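Local coordinates for protein sulfate transporter/antisigma-factor antagonist STAS (Planctomyces limnophilus, PDB 3T6O) that probably acts as an anti-sigma factor antagonist of the STAS family, at residues F24-E29 and V58-S64. Numbering follows the deposited sequence.
Sequences FQRLRE and VEFFGSS
Gln25 O draws the two segments together by accepting two backbone bonds in its carbonyl plane: Glu59 N at 2.7 Å, on a lone pair, and Phe60 N. In the other direction, Leu27 N donates to Phe60 O in a nearly straight bond (173° at the hydrogen). The tight side is the face that carries Leu27 and Phe61. Leu27 CD1 touches Val58 CG1 at 3.8 Å, the two side chains crossing at about a right angle, while Leu27 CB meets Phe61 CB; Phe20 and Phe65 pack against the same leucine. Phe61 CG sits between its backbone N and carbonyl carbon (chi1 59°), which leads the ring away from 24-29 to pack on Cys93 and Leu97 of helix 91-97. This is a short parallel bridge of the STAS domain, separate from its main sheet, joining the approaches to helices 29-41 and 63-76. Past Leu27 the pairing slackens: a water links the segments, donating to Leu27 O (2.7 Å) and accepting from Gly62 N (2.9 Å). Farther on, Ser64 OG merely brushes Glu29 CB, its hydrogen bond going to Glu95 of the second subunit. On the face of Arg26 and Phe60 the side chains meet lightly, Arg26 CG lying 4.0 Å from Phe60 CB, and Tyr92 of that subunit meets the Phe60 ring edge-to-face while its OH hydrogen-bonds Arg26 NE.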
loop_
_atom_site.group_PDB
_atom_site.type_symbol
_atom_site.label_atom_id
_atom_site.label_comp_id
_atom_site.label_asym_id
_atom_site.label_seq_id
_atom_site.Cartn_x
_atom_site.Cartn_y
_atom_site.Cartn_z
ATOM N N PHE A 24 11.511 18.409 13.930
ATOM C CA PHE A 24 10.950 17.727 12.749
ATOM C C PHE A 24 11.042 18.534 11.444
ATOM O O PHE A 24 10.086 18.560 10.686
ATOM C CB PHE A 24 9.472 17.381 12.986
ATOM C CG PHE A 24 9.248 16.345 14.030
ATOM C CD1 PHE A 24 9.845 15.099 13.933
ATOM C CD2 PHE A 24 8.443 16.603 15.114
ATOM C CE1 PHE A 24 9.642 14.143 14.905
ATOM C CE2 PHE A 24 8.244 15.648 16.084
ATOM C CZ PHE A 24 8.832 14.423 15.975
ATOM N N GLN A 25 12.155 19.190 11.143
ATOM C CA GLN A 25 12.334 19.909 9.882
ATOM C C GLN A 25 12.121 18.978 8.685
ATOM O O GLN A 25 11.558 19.328 7.672
ATOM C CB GLN A 25 13.761 20.466 9.810
ATOM C CG GLN A 25 14.040 21.594 10.791
ATOM C CD GLN A 25 15.313 22.355 10.488
ATOM O OE1 GLN A 25 15.274 23.501 10.037
ATOM N NE2 GLN A 25 16.446 21.721 10.731
ATOM N N ARG A 26 12.637 17.760 8.815
ATOM C CA ARG A 26 12.608 16.774 7.743
ATOM C C ARG A 26 11.911 15.504 8.191
ATOM O O ARG A 26 12.398 14.819 9.074
ATOM C CB ARG A 26 14.026 16.436 7.343
ATOM C CG ARG A 26 14.816 17.589 6.739
ATOM C CD ARG A 26 16.287 17.500 7.202
ATOM N NE ARG A 26 17.294 17.880 6.202
ATOM C CZ ARG A 26 17.501 19.122 5.758
ATOM N NH1 ARG A 26 16.734 20.137 6.179
ATOM N NH2 ARG A 26 18.474 19.351 4.872
ATOM N N LEU A 27 10.759 15.215 7.586
ATOM C CA LEU A 27 9.963 14.049 7.929
ATOM C C LEU A 27 10.275 12.846 6.998
ATOM O O LEU A 27 9.752 12.738 5.893
ATOM C CB LEU A 27 8.470 14.400 7.878
ATOM C CG LEU A 27 8.003 15.484 8.870
ATOM C CD1 LEU A 27 6.626 16.043 8.537
ATOM C CD2 LEU A 27 8.027 14.926 10.314
ATOM N N ARG A 28 11.140 11.958 7.469
ATOM C CA ARG A 28 11.399 10.704 6.798
ATOM C C ARG A 28 10.653 9.572 7.508
ATOM O O ARG A 28 9.844 9.800 8.431
ATOM C CB ARG A 28 12.896 10.405 6.811
ATOM C CG ARG A 28 13.778 11.564 6.376
ATOM C CD ARG A 28 14.407 11.260 5.041
ATOM N NE ARG A 28 15.852 11.419 5.063
ATOM C CZ ARG A 28 16.704 10.424 4.846
ATOM N NH1 ARG A 28 18.005 10.664 4.862
ATOM N NH2 ARG A 28 16.256 9.193 4.614
ATOM N N GLU A 29 10.952 8.349 7.087
ATOM C CA GLU A 29 10.325 7.168 7.641
ATOM C C GLU A 29 10.461 7.070 9.160
ATOM O O GLU A 29 9.515 6.723 9.810
ATOM C CB GLU A 29 10.924 5.939 6.957
ATOM C CG GLU A 29 10.068 4.735 7.019
ATOM C CD GLU A 29 10.737 3.531 6.346
ATOM O OE1 GLU A 29 11.552 3.712 5.396
ATOM O OE2 GLU A 29 10.449 2.414 6.790
ATOM N N VAL A 58 8.207 22.791 8.852
ATOM C CA VAL A 58 8.544 21.559 8.179
ATOM C C VAL A 58 9.156 21.905 6.823
ATOM O O VAL A 58 8.545 22.592 6.024
ATOM C CB VAL A 58 7.329 20.661 7.967
ATOM C CG1 VAL A 58 7.746 19.378 7.164
ATOM C CG2 VAL A 58 6.686 20.199 9.346
ATOM N N GLU A 59 10.363 21.432 6.548
ATOM C CA GLU A 59 11.032 21.772 5.286
ATOM C C GLU A 59 11.045 20.648 4.243
ATOM O O GLU A 59 11.243 20.910 3.031
ATOM C CB GLU A 59 12.449 22.258 5.578
ATOM C CG GLU A 59 12.483 23.524 6.532
ATOM C CD GLU A 59 11.868 24.858 5.942
ATOM O OE1 GLU A 59 12.000 25.132 4.709
ATOM O OE2 GLU A 59 11.290 25.665 6.750
ATOM N N PHE A 60 10.865 19.403 4.694
ATOM C CA PHE A 60 10.869 18.275 3.786
ATOM C C PHE A 60 9.964 17.152 4.230
ATOM O O PHE A 60 9.926 16.794 5.434
ATOM C CB PHE A 60 12.259 17.695 3.643
ATOM C CG PHE A 60 12.283 16.466 2.797
ATOM C CD1 PHE A 60 12.020 15.233 3.344
ATOM C CD2 PHE A 60 12.471 16.560 1.425
ATOM C CE1 PHE A 60 11.987 14.092 2.546
ATOM C CE2 PHE A 60 12.464 15.450 0.638
ATOM C CZ PHE A 60 12.241 14.204 1.187
ATOM N N PHE A 61 9.252 16.589 3.253
ATOM C CA PHE A 61 8.637 15.265 3.395
ATOM C C PHE A 61 8.441 14.601 2.039
ATOM O O PHE A 61 8.656 15.227 0.994
ATOM C CB PHE A 61 7.320 15.357 4.173
ATOM C CG PHE A 61 6.291 16.241 3.555
ATOM C CD1 PHE A 61 5.526 15.799 2.491
ATOM C CD2 PHE A 61 6.041 17.483 4.070
ATOM C CE1 PHE A 61 4.557 16.591 1.941
ATOM C CE2 PHE A 61 5.059 18.280 3.547
ATOM C CZ PHE A 61 4.316 17.846 2.473
ATOM N N GLY A 62 8.111 13.307 2.075
ATOM C CA GLY A 62 7.887 12.501 0.885
ATOM C C GLY A 62 6.803 11.468 1.103
ATOM O O GLY A 62 5.805 11.748 1.752
ATOM N N SER A 63 7.001 10.270 0.563
ATOM C CA SER A 63 5.940 9.290 0.522
ATOM C C SER A 63 5.511 8.814 1.895
ATOM O O SER A 63 4.323 8.587 2.098
ATOM C CB SER A 63 6.321 8.088 -0.335
ATOM O OG SER A 63 7.563 7.567 0.116
ATOM N N SER A 64 6.452 8.649 2.819
ATOM C CA SER A 64 6.107 8.071 4.130
ATOM C C SER A 64 5.138 8.982 4.866
ATOM O O SER A 64 4.167 8.527 5.441
ATOM C CB SER A 64 7.324 7.963 5.044
ATOM O OG SER A 64 8.276 7.153 4.481
HETATM O O HOH W 1 8.191 11.401 4.215
#